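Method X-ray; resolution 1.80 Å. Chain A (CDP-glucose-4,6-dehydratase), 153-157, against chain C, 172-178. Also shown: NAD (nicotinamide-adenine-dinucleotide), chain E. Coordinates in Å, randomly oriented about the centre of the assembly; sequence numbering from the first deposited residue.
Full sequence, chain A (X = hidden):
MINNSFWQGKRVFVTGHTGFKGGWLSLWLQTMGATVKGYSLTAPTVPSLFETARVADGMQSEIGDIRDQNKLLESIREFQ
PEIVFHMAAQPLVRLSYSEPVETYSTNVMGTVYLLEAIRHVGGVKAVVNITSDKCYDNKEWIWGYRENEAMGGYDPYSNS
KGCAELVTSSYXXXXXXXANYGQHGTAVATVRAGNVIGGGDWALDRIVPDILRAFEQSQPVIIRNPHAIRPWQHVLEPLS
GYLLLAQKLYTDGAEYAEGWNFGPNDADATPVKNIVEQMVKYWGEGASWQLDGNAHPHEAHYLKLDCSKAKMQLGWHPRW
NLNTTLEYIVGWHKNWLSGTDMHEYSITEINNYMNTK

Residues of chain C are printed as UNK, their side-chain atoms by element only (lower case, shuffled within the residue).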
# COMPACT_ATOMS: atom_id res chain seq x y z
N GLY A 153 3.65 -13.34 9.63
CA GLY A 153 3.16 -14.50 10.35
C GLY A 153 3.18 -14.24 11.84
O GLY A 153 4.20 -13.80 12.39
N TYR A 154 2.07 -14.52 12.51
CA TYR A 154 1.94 -14.31 13.95
C TYR A 154 2.68 -15.39 14.75
O TYR A 154 3.60 -15.08 15.51
CB TYR A 154 0.45 -14.34 14.31
CG TYR A 154 0.13 -13.96 15.74
CD1 TYR A 154 0.07 -12.62 16.13
CD2 TYR A 154 -0.13 -14.93 16.70
CE1 TYR A 154 -0.26 -12.26 17.44
CE2 TYR A 154 -0.46 -14.59 18.02
CZ TYR A 154 -0.53 -13.25 18.38
OH TYR A 154 -0.88 -12.91 19.66
N ASP A 155 2.28 -16.64 14.56
CA ASP A 155 2.88 -17.77 15.26
C ASP A 155 4.19 -18.17 14.59
O ASP A 155 4.43 -17.83 13.44
CB ASP A 155 1.93 -18.97 15.23
CG ASP A 155 1.61 -19.41 13.82
OD1 ASP A 155 0.75 -18.76 13.18
OD2 ASP A 155 2.23 -20.39 13.35
N PRO A 156 5.06 -18.91 15.31
CA PRO A 156 6.34 -19.35 14.77
C PRO A 156 6.25 -20.11 13.45
O PRO A 156 7.10 -19.91 12.57
CB PRO A 156 6.90 -20.22 15.90
CG PRO A 156 6.38 -19.53 17.12
CD PRO A 156 4.94 -19.28 16.74
N TYR A 157 5.24 -20.96 13.30
CA TYR A 157 5.08 -21.71 12.05
C TYR A 157 4.82 -20.75 10.89
O TYR A 157 5.55 -20.75 9.89
CB TYR A 157 3.91 -22.71 12.15
CG TYR A 157 3.38 -23.12 10.80
CD1 TYR A 157 4.08 -24.01 9.98
CD2 TYR A 157 2.20 -22.57 10.30
CE1 TYR A 157 3.62 -24.34 8.70
CE2 TYR A 157 1.73 -22.89 9.02
CZ TYR A 157 2.45 -23.77 8.23
OH TYR A 157 1.99 -24.07 6.97
N UNK C 172 7.76 -11.87 19.86
CA UNK C 172 7.06 -10.89 20.67
C UNK C 172 5.57 -11.24 20.76
O UNK C 172 5.00 -11.29 21.85
c UNK C 172 7.49 -6.28 18.08
n UNK C 172 7.19 -6.23 16.78
n UNK C 172 8.62 -5.74 18.52
c UNK C 172 6.48 -8.39 20.86
n UNK C 172 6.65 -6.87 18.92
c UNK C 172 6.87 -7.00 20.36
c UNK C 172 7.23 -9.48 20.09
N UNK C 173 4.96 -11.47 19.61
CA UNK C 173 3.54 -11.79 19.55
C UNK C 173 3.19 -13.09 20.27
O UNK C 173 2.15 -13.18 20.94
c UNK C 173 2.90 -10.55 17.44
c UNK C 173 3.08 -11.90 18.10
o UNK C 173 2.82 -10.46 16.21
n UNK C 173 2.83 -9.50 18.24
N UNK C 174 4.06 -14.08 20.14
CA UNK C 174 3.83 -15.39 20.73
C UNK C 174 4.25 -15.54 22.19
O UNK C 174 3.54 -16.17 22.98
o UNK C 174 4.19 -16.39 18.54
c UNK C 174 4.54 -16.47 19.92
N UNK C 175 5.39 -14.97 22.56
CA UNK C 175 5.90 -15.13 23.91
C UNK C 175 6.08 -13.89 24.78
O UNK C 175 6.21 -14.00 26.00
c UNK C 175 6.36 -18.20 23.26
c UNK C 175 6.29 -19.31 22.42
c UNK C 175 7.22 -15.90 23.84
c UNK C 175 7.92 -17.15 21.77
c UNK C 175 7.17 -17.11 22.94
c UNK C 175 7.86 -18.26 20.92
c UNK C 175 7.05 -19.35 21.25
N UNK C 176 6.10 -12.71 24.16
CA UNK C 176 6.26 -11.47 24.92
C UNK C 176 5.16 -10.51 24.49
O UNK C 176 5.39 -9.30 24.34
c UNK C 176 9.11 -12.28 26.07
c UNK C 176 7.63 -10.83 24.62
c UNK C 176 10.70 -12.98 23.90
c UNK C 176 9.60 -12.13 23.73
c UNK C 176 10.20 -13.12 26.25
c UNK C 176 11.00 -13.48 25.17
c UNK C 176 8.80 -11.77 24.81
N UNK C 177 3.96 -11.05 24.30
CA UNK C 177 2.82 -10.27 23.86
C UNK C 177 2.47 -9.15 24.84
O UNK C 177 2.43 -9.36 26.05
c UNK C 177 1.60 -11.18 23.67
n UNK C 177 0.12 -10.98 21.77
o UNK C 177 -0.11 -9.52 23.46
c UNK C 177 0.46 -10.49 22.95
N UNK C 178 2.21 -7.94 24.32
CA UNK C 178 1.86 -6.79 25.16
C UNK C 178 0.69 -7.10 26.08
O UNK C 178 0.64 -6.65 27.22
c UNK C 178 1.52 -5.71 24.13
c UNK C 178 2.32 -7.54 22.90
c UNK C 178 2.45 -6.03 23.01
PA NAD E . 3.04 -33.74 6.80
O1A NAD E . 3.37 -33.61 8.23
O2A NAD E . 2.13 -34.83 6.41
O5B NAD E . 4.39 -33.89 5.92
C5B NAD E . 5.58 -33.21 6.35
C4B NAD E . 6.82 -33.90 5.80
O4B NAD E . 7.89 -33.11 6.34
C3B NAD E . 7.01 -35.32 6.34
O3B NAD E . 7.24 -36.18 5.22
C2B NAD E . 8.18 -35.15 7.30
O2B NAD E . 8.98 -36.33 7.49
C1B NAD E . 8.92 -33.99 6.69
N9A NAD E . 9.79 -33.34 7.65
C8A NAD E . 9.43 -32.57 8.73
N7A NAD E . 10.48 -32.12 9.43
C5A NAD E . 11.57 -32.63 8.75
C6A NAD E . 12.95 -32.51 8.99
N6A NAD E . 13.51 -31.84 9.98
N1A NAD E . 13.81 -33.14 8.12
C2A NAD E . 13.24 -33.85 7.08
N3A NAD E . 11.98 -34.03 6.76
C4A NAD E . 11.17 -33.38 7.64
O3 NAD E . 2.47 -32.39 6.32
PN NAD E . 1.86 -31.93 4.88
O1N NAD E . 0.45 -31.64 5.17
O2N NAD E . 2.05 -33.05 3.91
O5D NAD E . 2.64 -30.59 4.58
C5D NAD E . 3.45 -30.57 3.39
C4D NAD E . 4.05 -29.20 3.22
O4D NAD E . 2.92 -28.32 2.93
C3D NAD E . 4.73 -28.54 4.42
O3D NAD E . 5.77 -27.67 3.95
C2D NAD E . 3.60 -27.75 5.05
O2D NAD E . 4.12 -26.69 5.86
C1D NAD E . 2.89 -27.24 3.83
N1N NAD E . 1.52 -26.84 4.12
C2N NAD E . 0.47 -27.76 4.26
C3N NAD E . -0.93 -27.30 4.48
C7N NAD E . -1.97 -28.35 4.55
O7N NAD E . -3.14 -27.97 4.71
N7N NAD E . -1.69 -29.66 4.43
C4N NAD E . -1.20 -25.83 4.70
C5N NAD E . 0.03 -24.99 4.56
C6N NAD E . 1.24 -25.44 4.29
O HOH W 1 4.59 -11.40 13.39

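Position 172 of chain C carries seven side-chain atoms: three carbons, a nitrogen, then a carbon bearing two more nitrogens. That guanidinium pattern is arginine. Its side chain stays well clear of the chain A stretch, and Arg172(C) NH1 is hydrogen-bonded elsewhere in the structure, so its charged end is satisfied away from this contact.

Position 173 has four side-chain atoms, two carbons with the second carrying one oxygen and one nitrogen. Its CB points toward chain A and lies over one face of the Tyr154(A) ring, 3.8 Å from the centroid and 28° off the normal, a CH-pi contact. The short amide chain is asparagine. A methylene next to a polar group suits this place: CB of Asn173(C) packs against Tyr154(A) CE1 at 3.4 Å, while OD1 accepts a weak hydrogen bond of 3.5 Å from the O of water 1, whose O also donates to Gly153(A) O at 2.6 Å.

Position 174 shows one carbon and one oxygen, the oxygen 3.5 Å from Pro156(A) CD and 3.8 Å from Asp155(A) CA. This is serine. Its small side chain fits where the two backbones run close, the CA atoms of Asp155(A) and Ser174(C) being 6.0 Å apart, and OG is satisfied by a hydrogen bond to a residue just outside the stretches.

Position 175 has one carbon leading to a six-carbon ring. The CA-to-CB bond points sideways, but the end of the side chain comes nearer and reaches the ring of Pro156(A). It is phenylalanine, long enough to bring CZ of Phe175(C) within 4.2 Å of Pro156(A) CG, an apolar contact.

Position 176 has the same atoms, a carbon and a six-carbon ring, but its side chain is out of reach of the chain A stretch. This second phenylalanine, Phe176(C), is buried away from the contact, just where the chain leaves helical geometry.

Position 177 repeats the pattern of two carbons with a terminal oxygen and nitrogen, and points toward chain A: again asparagine. ND2 of Asn177(C) donates to Asn173(C) O at 3.1 Å, tying the chain after the helix back to its last turn, and also lies 3.0 Å from Tyr154(A) OH.

Position 178 has three carbons closing a ring onto the backbone nitrogen, hence proline; Pro178(C) makes no contact with the chain A stretch.

The contact thus works largely by packing: Tyr154(A) lies against Asn173(C) with its hydroxyl near Asn177(C), while Pro156(A) meets Ser174(C) and Phe175(C), and one water joins the stretches.

Chain C (172-178) RNSFFNP
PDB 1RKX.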